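Local coordinates for protein amidase (Bacillus anthracis, PDB 5EWQ) that probably hydrolyses carboxylic amides to the free acid and ammonia, as an amidase-signature family enzyme related to the glutamyl-tRNA(Gln) amidotransferase A subunit, at residues A[135-140]-A[169-174]; A[122-127]-A[251-256]; A[312-317]-A[444-449]; A[469-474]-A[499-504]. One frame throughout, in Å; residues are numbered along the deposited sequence.

Contact 1 of 4, residues A[135-140]-A[169-174]; sequences AGTYVL and SEWANY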
loop_
_atom_site.group_PDB
_atom_site.type_symbol
_atom_site.label_atom_id
_atom_site.label_comp_id
_atom_site.label_asym_id
_atom_site.label_seq_id
_atom_site.Cartn_x
_atom_site.Cartn_y
_atom_site.Cartn_z
ATOM N N ALA A 135 11.636 2.954 -7.263
ATOM C CA ALA A 135 10.672 3.926 -6.747
ATOM C C ALA A 135 9.901 4.599 -7.882
ATOM O O ALA A 135 9.468 5.745 -7.757
ATOM C CB ALA A 135 11.371 4.970 -5.883
ATOM N N GLY A 136 9.737 3.878 -8.988
ATOM C CA GLY A 136 8.996 4.374 -10.134
ATOM C C GLY A 136 9.786 5.286 -11.055
ATOM O O GLY A 136 9.221 5.890 -11.967
ATOM N N THR A 137 11.092 5.388 -10.831
ATOM C CA THR A 137 11.923 6.297 -11.618
ATOM C C THR A 137 12.563 5.610 -12.821
ATOM O O THR A 137 12.765 4.396 -12.825
ATOM C CB THR A 137 13.037 6.926 -10.761
ATOM O OG1 THR A 137 14.007 5.930 -10.420
ATOM C CG2 THR A 137 12.453 7.516 -9.493
ATOM N N TYR A 138 12.884 6.402 -13.838
ATOM C CA TYR A 138 13.548 5.899 -15.033
ATOM C C TYR A 138 15.041 5.693 -14.779
ATOM O O TYR A 138 15.664 4.804 -15.359
ATOM C CB TYR A 138 13.337 6.861 -16.208
ATOM C CG TYR A 138 13.920 6.382 -17.520
ATOM C CD1 TYR A 138 13.157 5.635 -18.409
ATOM C CD2 TYR A 138 15.229 6.684 -17.875
ATOM C CE1 TYR A 138 13.683 5.195 -19.610
ATOM C CE2 TYR A 138 15.764 6.246 -19.073
ATOM C CZ TYR A 138 14.986 5.504 -19.937
ATOM O OH TYR A 138 15.514 5.070 -21.131
ATOM N N VAL A 139 15.607 6.519 -13.905
ATOM C CA VAL A 139 17.042 6.496 -13.643
ATOM C C VAL A 139 17.456 5.240 -12.870
ATOM O O VAL A 139 18.589 4.770 -12.992
ATOM C CB VAL A 139 17.483 7.765 -12.869
ATOM C CG1 VAL A 139 16.835 7.819 -11.491
ATOM C CG2 VAL A 139 18.998 7.843 -12.767
ATOM N N LEU A 140 16.530 4.685 -12.095
ATOM C CA LEU A 140 16.816 3.500 -11.295
ATOM C C LEU A 140 16.081 2.271 -11.821
ATOM O O LEU A 140 15.970 1.263 -11.124
ATOM C CB LEU A 140 16.436 3.739 -9.833
ATOM C CG LEU A 140 17.232 4.773 -9.037
ATOM C CD1 LEU A 140 16.546 5.054 -7.710
ATOM C CD2 LEU A 140 18.654 4.288 -8.811
ATOM N N SER A 169 3.127 6.162 -7.948
ATOM C CA SER A 169 3.444 7.551 -8.232
ATOM C C SER A 169 4.933 7.744 -7.979
ATOM O O SER A 169 5.427 7.420 -6.899
ATOM C CB SER A 169 2.610 8.496 -7.368
ATOM O OG SER A 169 1.226 8.281 -7.570
ATOM N N GLU A 170 5.643 8.254 -8.982
ATOM C CA GLU A 170 7.100 8.354 -8.932
ATOM C C GLU A 170 7.580 9.131 -7.708
ATOM O O GLU A 170 7.005 10.159 -7.352
ATOM C CB GLU A 170 7.629 9.002 -10.213
ATOM C CG GLU A 170 9.142 8.975 -10.347
ATOM C CD GLU A 170 9.613 9.360 -11.736
ATOM O OE1 GLU A 170 10.834 9.535 -11.924
ATOM O OE2 GLU A 170 8.761 9.483 -12.641
ATOM N N TRP A 171 8.631 8.616 -7.072
ATOM C CA TRP A 171 9.181 9.182 -5.840
ATOM C C TRP A 171 8.129 9.301 -4.741
ATOM O O TRP A 171 8.137 10.263 -3.972
ATOM C CB TRP A 171 9.811 10.553 -6.102
ATOM C CG TRP A 171 11.102 10.493 -6.858
ATOM C CD1 TRP A 171 11.355 11.018 -8.093
ATOM C CD2 TRP A 171 12.317 9.865 -6.432
ATOM N NE1 TRP A 171 12.655 10.761 -8.458
ATOM C CE2 TRP A 171 13.267 10.056 -7.455
ATOM C CE3 TRP A 171 12.697 9.164 -5.283
ATOM C CZ2 TRP A 171 14.568 9.566 -7.368
ATOM C CZ3 TRP A 171 13.991 8.681 -5.196
ATOM C CH2 TRP A 171 14.911 8.884 -6.232
ATOM N N ALA A 172 7.241 8.312 -4.673
ATOM C CA ALA A 172 6.134 8.300 -3.720
ATOM C C ALA A 172 5.319 9.583 -3.818
ATOM O O ALA A 172 4.998 10.207 -2.807
ATOM C CB ALA A 172 6.648 8.098 -2.302
ATOM N N ASN A 173 5.000 9.963 -5.054
ATOM C CA ASN A 173 4.294 11.206 -5.355
ATOM C C ASN A 173 5.033 12.430 -4.824
ATOM O O ASN A 173 4.510 13.179 -3.998
ATOM C CB ASN A 173 2.870 11.172 -4.797
ATOM C CG ASN A 173 2.010 12.302 -5.331
ATOM O OD1 ASN A 173 2.226 12.790 -6.442
ATOM N ND2 ASN A 173 1.031 12.728 -4.540
ATOM N N TYR A 174 6.259 12.624 -5.298
ATOM C CA TYR A 174 7.032 13.806 -4.941
ATOM C C TYR A 174 7.968 14.192 -6.078
ATOM O O TYR A 174 9.188 14.190 -5.922
ATOM C CB TYR A 174 7.825 13.570 -3.655
ATOM C CG TYR A 174 8.211 14.847 -2.941
ATOM C CD1 TYR A 174 7.272 15.559 -2.206
ATOM C CD2 TYR A 174 9.509 15.341 -3.001
ATOM C CE1 TYR A 174 7.613 16.728 -1.551
ATOM C CE2 TYR A 174 9.859 16.510 -2.349
ATOM C CZ TYR A 174 8.906 17.197 -1.627
ATOM O OH TYR A 174 9.245 18.360 -0.975
#

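Contact 2 of 4, residues A[122-127]-A[251-256]; sequences KDNVQT and TGIIPL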
loop_
_atom_site.group_PDB
_atom_site.type_symbol
_atom_site.label_atom_id
_atom_site.label_comp_id
_atom_site.label_asym_id
_atom_site.label_seq_id
_atom_site.Cartn_x
_atom_site.Cartn_y
_atom_site.Cartn_z
ATOM N N LYS A 122 5.774 -2.816 -3.264
ATOM C CA LYS A 122 5.850 -1.562 -4.003
ATOM C C LYS A 122 7.210 -1.433 -4.689
ATOM O O LYS A 122 8.193 -2.031 -4.248
ATOM C CB LYS A 122 5.596 -0.381 -3.063
ATOM C CG LYS A 122 5.234 0.924 -3.752
ATOM C CD LYS A 122 4.840 1.979 -2.729
ATOM C CE LYS A 122 4.385 3.263 -3.397
ATOM N NZ LYS A 122 3.936 4.281 -2.408
ATOM N N ASP A 123 7.263 -0.654 -5.766
ATOM C CA ASP A 123 8.465 -0.545 -6.591
ATOM C C ASP A 123 9.636 0.114 -5.854
ATOM O O ASP A 123 10.762 0.131 -6.352
ATOM C CB ASP A 123 8.150 0.232 -7.874
ATOM C CG ASP A 123 9.281 0.177 -8.887
ATOM O OD1 ASP A 123 9.421 -0.858 -9.573
ATOM O OD2 ASP A 123 10.027 1.173 -9.002
ATOM N N ASN A 124 9.372 0.647 -4.666
ATOM C CA ASN A 124 10.420 1.270 -3.865
ATOM C C ASN A 124 10.928 0.350 -2.757
ATOM O O ASN A 124 11.582 0.803 -1.819
ATOM C CB ASN A 124 9.920 2.586 -3.266
ATOM C CG ASN A 124 8.745 2.395 -2.326
ATOM O OD1 ASN A 124 8.154 1.317 -2.259
ATOM N ND2 ASN A 124 8.391 3.450 -1.600
ATOM N N VAL A 125 10.627 -0.940 -2.873
ATOM C CA VAL A 125 11.050 -1.923 -1.878
ATOM C C VAL A 125 12.139 -2.835 -2.441
ATOM O O VAL A 125 11.984 -3.407 -3.520
ATOM C CB VAL A 125 9.862 -2.776 -1.398
ATOM C CG1 VAL A 125 10.310 -3.757 -0.328
ATOM C CG2 VAL A 125 8.749 -1.883 -0.872
ATOM N N GLN A 126 13.235 -2.972 -1.701
ATOM C CA GLN A 126 14.414 -3.683 -2.190
ATOM C C GLN A 126 14.258 -5.199 -2.226
ATOM O O GLN A 126 13.734 -5.807 -1.292
ATOM C CB GLN A 126 15.637 -3.326 -1.341
ATOM C CG GLN A 126 16.131 -1.901 -1.519
ATOM C CD GLN A 126 17.320 -1.583 -0.634
ATOM O OE1 GLN A 126 17.739 -0.432 -0.528
ATOM N NE2 GLN A 126 17.873 -2.607 0.005
ATOM N N THR A 127 14.716 -5.797 -3.321
ATOM C CA THR A 127 14.845 -7.245 -3.434
ATOM C C THR A 127 16.239 -7.572 -3.963
ATOM O O THR A 127 16.817 -6.794 -4.723
ATOM C CB THR A 127 13.776 -7.859 -4.358
ATOM O OG1 THR A 127 13.847 -7.247 -5.651
ATOM C CG2 THR A 127 12.384 -7.655 -3.776
ATOM N N THR A 251 13.774 -0.278 6.632
ATOM C CA THR A 251 15.061 -0.664 6.061
ATOM C C THR A 251 14.888 -1.437 4.757
ATOM O O THR A 251 14.176 -2.441 4.707
ATOM C CB THR A 251 15.879 -1.517 7.046
ATOM O OG1 THR A 251 16.107 -0.773 8.249
ATOM C CG2 THR A 251 17.215 -1.906 6.435
ATOM N N GLY A 252 15.545 -0.962 3.704
ATOM C CA GLY A 252 15.449 -1.590 2.400
ATOM C C GLY A 252 14.333 -0.991 1.568
ATOM O O GLY A 252 13.815 -1.627 0.651
ATOM N N ILE A 253 13.952 0.238 1.899
ATOM C CA ILE A 253 12.911 0.943 1.163
ATOM C C ILE A 253 13.376 2.347 0.802
ATOM O O ILE A 253 13.795 3.109 1.674
ATOM C CB ILE A 253 11.598 1.036 1.969
ATOM C CG1 ILE A 253 11.116 -0.357 2.382
ATOM C CG2 ILE A 253 10.526 1.755 1.163
ATOM C CD1 ILE A 253 9.869 -0.345 3.240
ATOM N N ILE A 254 13.311 2.680 -0.485
ATOM C CA ILE A 254 13.679 4.013 -0.950
ATOM C C ILE A 254 12.793 5.060 -0.283
ATOM O O ILE A 254 11.586 5.106 -0.523
ATOM C CB ILE A 254 13.567 4.139 -2.480
ATOM C CG1 ILE A 254 14.528 3.165 -3.162
ATOM C CG2 ILE A 254 13.856 5.564 -2.922
ATOM C CD1 ILE A 254 14.511 3.251 -4.671
ATOM N N PRO A 255 13.399 5.905 0.562
ATOM C CA PRO A 255 12.664 6.829 1.429
ATOM C C PRO A 255 12.084 8.039 0.706
ATOM O O PRO A 255 12.337 8.258 -0.479
ATOM C CB PRO A 255 13.729 7.273 2.433
ATOM C CG PRO A 255 14.997 7.219 1.653
ATOM C CD PRO A 255 14.857 6.039 0.728
ATOM N N LEU A 256 11.295 8.812 1.444
ATOM C CA LEU A 256 10.787 10.099 0.990
ATOM C C LEU A 256 10.961 11.094 2.129
ATOM O O LEU A 256 11.535 12.168 1.957
ATOM C CB LEU A 256 9.319 9.993 0.570
ATOM C CG LEU A 256 8.545 11.300 0.376
ATOM C CD1 LEU A 256 9.240 12.195 -0.630
ATOM C CD2 LEU A 256 7.116 11.017 -0.061
#

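Contact 3 of 4, residues A[312-317]-A[444-449]; sequences GKKIGL and GLDALV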
loop_
_atom_site.group_PDB
_atom_site.type_symbol
_atom_site.label_atom_id
_atom_site.label_comp_id
_atom_site.label_asym_id
_atom_site.label_seq_id
_atom_site.Cartn_x
_atom_site.Cartn_y
_atom_site.Cartn_z
ATOM N N GLY A 312 -20.205 -2.136 21.150
ATOM C CA GLY A 312 -19.764 -1.381 22.309
ATOM C C GLY A 312 -18.709 -0.342 21.987
ATOM O O GLY A 312 -18.368 0.488 22.830
ATOM N N LYS A 313 -18.189 -0.384 20.765
ATOM C CA LYS A 313 -17.147 0.548 20.346
ATOM C C LYS A 313 -17.708 1.946 20.099
ATOM O O LYS A 313 -18.823 2.100 19.603
ATOM C CB LYS A 313 -16.447 0.036 19.087
ATOM C CG LYS A 313 -15.766 -1.312 19.254
ATOM C CD LYS A 313 -14.668 -1.261 20.306
ATOM C CE LYS A 313 -13.935 -2.591 20.406
ATOM N NZ LYS A 313 -14.847 -3.703 20.789
ATOM N N LYS A 314 -16.923 2.960 20.448
ATOM C CA LYS A 314 -17.329 4.348 20.258
ATOM C C LYS A 314 -16.543 4.990 19.119
ATOM O O LYS A 314 -15.436 5.487 19.320
ATOM C CB LYS A 314 -17.130 5.148 21.547
ATOM C CG LYS A 314 -17.660 4.463 22.795
ATOM C CD LYS A 314 -17.408 5.307 24.033
ATOM C CE LYS A 314 -17.706 4.528 25.303
ATOM N NZ LYS A 314 -16.809 3.349 25.446
ATOM N N ILE A 315 -17.121 4.976 17.922
ATOM C CA ILE A 315 -16.451 5.522 16.746
ATOM C C ILE A 315 -16.861 6.968 16.487
ATOM O O ILE A 315 -18.044 7.273 16.349
ATOM C CB ILE A 315 -16.742 4.686 15.481
ATOM C CG1 ILE A 315 -16.121 3.292 15.592
ATOM C CG2 ILE A 315 -16.206 5.388 14.246
ATOM C CD1 ILE A 315 -17.027 2.258 16.219
ATOM N N GLY A 316 -15.872 7.855 16.424
ATOM C CA GLY A 316 -16.119 9.256 16.137
ATOM C C GLY A 316 -16.048 9.554 14.653
ATOM O O GLY A 316 -15.025 9.320 14.011
ATOM N N LEU A 317 -17.141 10.077 14.109
ATOM C CA LEU A 317 -17.224 10.368 12.682
ATOM C C LEU A 317 -16.458 11.635 12.313
ATOM O O LEU A 317 -16.538 12.645 13.011
ATOM C CB LEU A 317 -18.686 10.501 12.247
ATOM C CG LEU A 317 -19.441 9.227 11.857
ATOM C CD1 LEU A 317 -19.546 8.246 13.015
ATOM C CD2 LEU A 317 -20.821 9.586 11.334
ATOM N N GLY A 444 -12.693 9.041 25.276
ATOM C CA GLY A 444 -12.893 7.603 25.324
ATOM C C GLY A 444 -13.350 6.950 24.033
ATOM O O GLY A 444 -13.934 5.866 24.056
ATOM N N LEU A 445 -13.084 7.600 22.906
ATOM C CA LEU A 445 -13.440 7.039 21.606
ATOM C C LEU A 445 -12.435 5.970 21.195
ATOM O O LEU A 445 -11.225 6.168 21.305
ATOM C CB LEU A 445 -13.512 8.134 20.541
ATOM C CG LEU A 445 -14.825 8.903 20.361
ATOM C CD1 LEU A 445 -15.335 9.489 21.667
ATOM C CD2 LEU A 445 -14.634 10.002 19.335
ATOM N N ASP A 446 -12.939 4.837 20.720
ATOM C CA ASP A 446 -12.080 3.723 20.337
ATOM C C ASP A 446 -11.399 3.959 18.992
ATOM O O ASP A 446 -10.252 3.555 18.794
ATOM C CB ASP A 446 -12.885 2.422 20.299
ATOM C CG ASP A 446 -13.268 1.937 21.683
ATOM O OD1 ASP A 446 -12.396 1.944 22.578
ATOM O OD2 ASP A 446 -14.441 1.557 21.879
ATOM N N ALA A 447 -12.102 4.613 18.073
ATOM C CA ALA A 447 -11.558 4.876 16.745
ATOM C C ALA A 447 -12.272 6.029 16.049
ATOM O O ALA A 447 -13.366 6.428 16.445
ATOM C CB ALA A 447 -11.632 3.621 15.887
ATOM N N LEU A 448 -11.639 6.559 15.008
ATOM C CA LEU A 448 -12.214 7.629 14.201
ATOM C C LEU A 448 -12.306 7.200 12.740
ATOM O O LEU A 448 -11.330 6.714 12.171
ATOM C CB LEU A 448 -11.380 8.907 14.323
ATOM C CG LEU A 448 -11.848 9.996 15.292
ATOM C CD1 LEU A 448 -12.152 9.427 16.665
ATOM C CD2 LEU A 448 -10.799 11.094 15.392
ATOM N N VAL A 449 -13.476 7.381 12.135
ATOM C CA VAL A 449 -13.677 6.980 10.746
ATOM C C VAL A 449 -13.798 8.199 9.829
ATOM O O VAL A 449 -14.371 9.223 10.204
ATOM C CB VAL A 449 -14.929 6.076 10.597
ATOM C CG1 VAL A 449 -16.200 6.844 10.935
ATOM C CG2 VAL A 449 -15.007 5.484 9.196
#

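Contact 4 of 4, residues A[469-474]-A[499-504]; sequences VPAGYD and YAYEQQ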
loop_
_atom_site.group_PDB
_atom_site.type_symbol
_atom_site.label_atom_id
_atom_site.label_comp_id
_atom_site.label_asym_id
_atom_site.label_seq_id
_atom_site.Cartn_x
_atom_site.Cartn_y
_atom_site.Cartn_z
ATOM N N VAL A 469 -11.168 0.641 4.698
ATOM C CA VAL A 469 -12.114 -0.431 4.402
ATOM C C VAL A 469 -13.138 0.046 3.373
ATOM O O VAL A 469 -13.713 1.123 3.530
ATOM C CB VAL A 469 -12.845 -0.913 5.679
ATOM C CG1 VAL A 469 -13.858 -1.999 5.347
ATOM C CG2 VAL A 469 -11.848 -1.413 6.714
ATOM N N PRO A 470 -13.356 -0.749 2.310
ATOM C CA PRO A 470 -14.318 -0.428 1.247
ATOM C C PRO A 470 -15.697 -0.045 1.784
ATOM O O PRO A 470 -16.363 -0.863 2.418
ATOM C CB PRO A 470 -14.392 -1.728 0.442
ATOM C CG PRO A 470 -13.055 -2.348 0.630
ATOM C CD PRO A 470 -12.633 -2.004 2.033
ATOM N N ALA A 471 -16.112 1.191 1.525
ATOM C CA ALA A 471 -17.372 1.701 2.055
ATOM C C ALA A 471 -18.480 1.705 1.006
ATOM O O ALA A 471 -19.631 2.009 1.315
ATOM C CB ALA A 471 -17.174 3.100 2.615
ATOM N N GLY A 472 -18.130 1.372 -0.232
ATOM C CA GLY A 472 -19.114 1.296 -1.296
ATOM C C GLY A 472 -18.743 2.077 -2.540
ATOM O O GLY A 472 -17.567 2.321 -2.808
ATOM N N TYR A 473 -19.758 2.468 -3.304
ATOM C CA TYR A 473 -19.555 3.177 -4.561
ATOM C C TYR A 473 -20.608 4.266 -4.735
ATOM O O TYR A 473 -21.788 4.047 -4.457
ATOM C CB TYR A 473 -19.601 2.201 -5.742
ATOM C CG TYR A 473 -18.768 0.953 -5.538
ATOM C CD1 TYR A 473 -17.425 0.925 -5.894
ATOM C CD2 TYR A 473 -19.324 -0.194 -4.987
ATOM C CE1 TYR A 473 -16.661 -0.212 -5.707
ATOM C CE2 TYR A 473 -18.567 -1.335 -4.796
ATOM C CZ TYR A 473 -17.238 -1.339 -5.158
ATOM O OH TYR A 473 -16.480 -2.473 -4.971
ATOM N N ASP A 474 -20.183 5.438 -5.200
ATOM C CA ASP A 474 -21.094 6.565 -5.371
ATOM C C ASP A 474 -22.031 6.350 -6.557
ATOM O O ASP A 474 -22.070 5.266 -7.141
ATOM C CB ASP A 474 -20.309 7.869 -5.540
ATOM C CG ASP A 474 -19.454 7.882 -6.793
ATOM O OD1 ASP A 474 -19.223 6.800 -7.372
ATOM O OD2 ASP A 474 -19.007 8.977 -7.198
ATOM N N TYR A 499 -12.637 -5.340 10.759
ATOM C CA TYR A 499 -13.207 -6.618 10.346
ATOM C C TYR A 499 -14.709 -6.659 10.602
ATOM O O TYR A 499 -15.470 -7.199 9.799
ATOM C CB TYR A 499 -12.519 -7.774 11.076
ATOM C CG TYR A 499 -13.030 -9.143 10.686
ATOM C CD1 TYR A 499 -12.563 -9.779 9.544
ATOM C CD2 TYR A 499 -13.973 -9.802 11.465
ATOM C CE1 TYR A 499 -13.026 -11.030 9.184
ATOM C CE2 TYR A 499 -14.442 -11.053 11.113
ATOM C CZ TYR A 499 -13.965 -11.663 9.972
ATOM O OH TYR A 499 -14.427 -12.909 9.617
ATOM N N ALA A 500 -15.127 -6.085 11.725
ATOM C CA ALA A 500 -16.535 -6.072 12.097
ATOM C C ALA A 500 -17.342 -5.171 11.168
ATOM O O ALA A 500 -18.474 -5.492 10.810
ATOM C CB ALA A 500 -16.696 -5.629 13.540
ATOM N N TYR A 501 -16.755 -4.042 10.778
ATOM C CA TYR A 501 -17.411 -3.130 9.846
ATOM C C TYR A 501 -17.460 -3.727 8.446
ATOM O O TYR A 501 -18.414 -3.507 7.700
ATOM C CB TYR A 501 -16.698 -1.777 9.815
ATOM C CG TYR A 501 -17.128 -0.896 8.661
ATOM C CD1 TYR A 501 -18.367 -0.269 8.664
ATOM C CD2 TYR A 501 -16.296 -0.696 7.566
ATOM C CE1 TYR A 501 -18.766 0.532 7.612
ATOM C CE2 TYR A 501 -16.686 0.104 6.508
ATOM C CZ TYR A 501 -17.922 0.716 6.536
ATOM O OH TYR A 501 -18.315 1.514 5.487
ATOM N N GLU A 502 -16.425 -4.484 8.096
ATOM C CA GLU A 502 -16.332 -5.099 6.778
ATOM C C GLU A 502 -17.401 -6.168 6.575
ATOM O O GLU A 502 -18.086 -6.186 5.553
ATOM C CB GLU A 502 -14.946 -5.711 6.575
ATOM C CG GLU A 502 -14.769 -6.409 5.240
ATOM C CD GLU A 502 -13.495 -7.226 5.178
ATOM O OE1 GLU A 502 -13.217 -7.970 6.142
ATOM O OE2 GLU A 502 -12.771 -7.121 4.166
ATOM N N GLN A 503 -17.535 -7.056 7.553
ATOM C CA GLN A 503 -18.464 -8.176 7.450
ATOM C C GLN A 503 -19.915 -7.738 7.616
ATOM O O GLN A 503 -20.819 -8.328 7.023
ATOM C CB GLN A 503 -18.120 -9.249 8.485
ATOM C CG GLN A 503 -16.754 -9.885 8.286
ATOM C CD GLN A 503 -16.646 -10.646 6.978
ATOM O OE1 GLN A 503 -17.645 -11.123 6.438
ATOM N NE2 GLN A 503 -15.429 -10.761 6.460
ATOM N N GLN A 504 -20.136 -6.704 8.420
ATOM C CA GLN A 504 -21.486 -6.202 8.659
ATOM C C GLN A 504 -21.872 -5.130 7.645
ATOM O O GLN A 504 -22.642 -4.220 7.953
ATOM C CB GLN A 504 -21.609 -5.646 10.079
#

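Contact 1 of 4, residues A[135-140]-A[169-174]
The backbone N-H of Trp171 points at Ala135 O, 3.1 Å from N to O, with an angle of 158° at the hydrogen and the donor almost in line with the carbonyl bond. This bond ties two buried loops of the amidase-signature core: one follows strand 118-122, and the other turns into a short, weakly bonded helical turn at 170-173, left-handed from Trp171 to Asn173. Beside the bond, Thr137 lays its methyl CG2 over one face of the indole, 3.6 Å from the centroid of the five-membered ring, a CH-pi contact displaced toward the rim. OG1 sits between the backbone N and carbonyl carbon of Thr137 (chi1 70°), which leaves CG2 to face the ring. From there OG1 accepts a bond from Leu140 N at 3.3 Å, forming an ST motif, and also bonds Ser134 O. Leu140 CD1 and Ala135 CB reach the six-membered part of the indole obliquely, and Phe367 meets the ring edge-to-face. Glu170 stretches out alongside Gly136 and Thr137, its carboxylate fastened through OE2 to Gly185 N. Gly136 has a positive phi, which favours glycine, and its O lies 3.5 Å from Glu170 CG.

Contact 2 of 4, residues A[122-127]-A[251-256]
Val125 and Ile253 face each other as a single antiparallel bridge, a non-hydrogen-bonded pair with the backbone bonds on its flanks. Gln126 N donates to Gly252 O at 2.8 Å, and Ile254 N to Asn124 O at 2.9 Å, in the plane of that carbonyl. The dense part lies around Asn124. Its carbonyl O also receives the CA-H of Ile253, while its CB rests 4.0 Å from Ile254 CB. With CG between the backbone N and carbonyl carbon (chi1 62°), the amide turns obliquely across Ile253 CG2, 3.9 Å from ND2, and ND2 bonds Thr223 OG1. Val125 CG2 and Ile253 CG1 meet more loosely, at 4.3 Å. The solvent side is at Gly252, which is partly open; the buried Gln126 runs extended over its backbone, CD 3.6 Å from Gly252 CA, and OE1 continues to Tyr374 OH. The type I turn from Lys122 to Val125, closed by Val125 N to Lys122 O, leads into the bridge. Lys122 NZ bonds the hydroxyls of Ser204, Ser205 and Thr223; Lys122 and Ser204 stand where amidase-signature enzymes carry the lysine and cis-serine of their Ser-cisSer-Lys triad, so this is probably the edge of the active site.

Contact 3 of 4, residues A[312-317]-A[444-449]
Gly316 and Leu448 sit at the middle of a parallel beta ladder that joins strands 314-317 and 447-451 near one end of the large mixed sheet of the amidase fold, with 345-347 as the outermost strand beyond. Gly316 supplies two of the backbone bonds, on either side of Leu448: its N donates to Ala447 O at 2.9 Å, and its O accepts from Val449 N at 3.1 Å. The short strands run at 36° to each other, a twisted parallel pair. On the face carrying Ile315, Leu317, Ala447 and Val449, the methyl CG1 of Val449 lies 3.6 Å from Ile315 CG2 and 4.1 Å from Leu317 CG. Helix 491-503 reaches this face, where Ile497 touches Ala447. On the other face Gly316 has no side chain, and the methyls Leu445 CD2 and Leu448 CD1 close over its CA, at 3.6 and 4.0 Å. Where the ladder begins, Lys314 and Asp446 clasp each other: Asp446 N donates to Lys314 O, and Lys314 N to the carboxylate. The Lys313 methylenes cross Asp446 at about a right angle before NZ turns away to Gly309 O. Asp446 OD1 lies close to the carboxylate of Glu493. Lys314 N meets Asp446 OD2 at 3.2 Å, from the anti side and 30° out of the carboxylate plane.

Contact 4 of 4, residues A[469-474]-A[499-504]
A helix laid along a beta sheet makes this contact: Val469 of strand 466-473 and Tyr501, in the last turn of helix 491-503, carry most of it. The short segments run at 33° to each other with their axes 8.8 Å apart, a spacing bridged by the side chains of Val469 and Tyr501. Tyr501 holds CG anti to its backbone N (chi1 167°), which sends the ring from the helix down to the strand. Val469 comes at the ring's edge rather than over a face: its CG1 lies 3.5 Å from Tyr501 CD2, and its CB is in the ring plane. The two side chains slide past each other in opposite directions, and the same Val469 methyl also touches the aliphatic base of Glu502, 4.1 Å from CB. Farther along the strand, the phenol oxygen Tyr501 OH ends against Ala471, 3.5 Å from its CB. The contact is one of apolar packing, while the polar groups beside it are bound elsewhere: Pro470 O accepts from Asn507 ND2, and Glu502 OE2 takes the N-H of Val270. Phe484 meets the Tyr501 ring edge-to-face, and Ile335 and Leu339 of helix 329-341 also pack on this tyrosine, so the ring lies between helix 329-341 and the sheet. Just beyond Pro470, Ala471 and Gly472 both face Val480 of the neighbouring strand, a classic beta bulge at which Gly472 takes backbone angles that call for glycine. The whole is an alpha/beta layer, as expected of the amidase-signature fold, whose central mixed sheet is flanked by helices.

In the fold
Contacts 1 and 2 form one unit, with centres 11 Å apart. Asp123 joins them: its OD2 lies 2.7 Å from Gly136 N and its O 3.1 Å from Ala135 N, both probable hydrogen bonds, while Leu256 packs on Ala172 and Tyr174. Contact 2 borders the probable active site through Lys122, and contact 1 adjoins contact 2. Contacts 3 and 4 lie on the other side of the chain's centre, 16 Å apart between centres and about 6 Å between nearest atoms; both involve the same mixed sheet and helix 491-503. Between nearest atoms, contact 4 is about 17 Å and contact 3 about 21 Å from contact 2, so both are probably remote from the site.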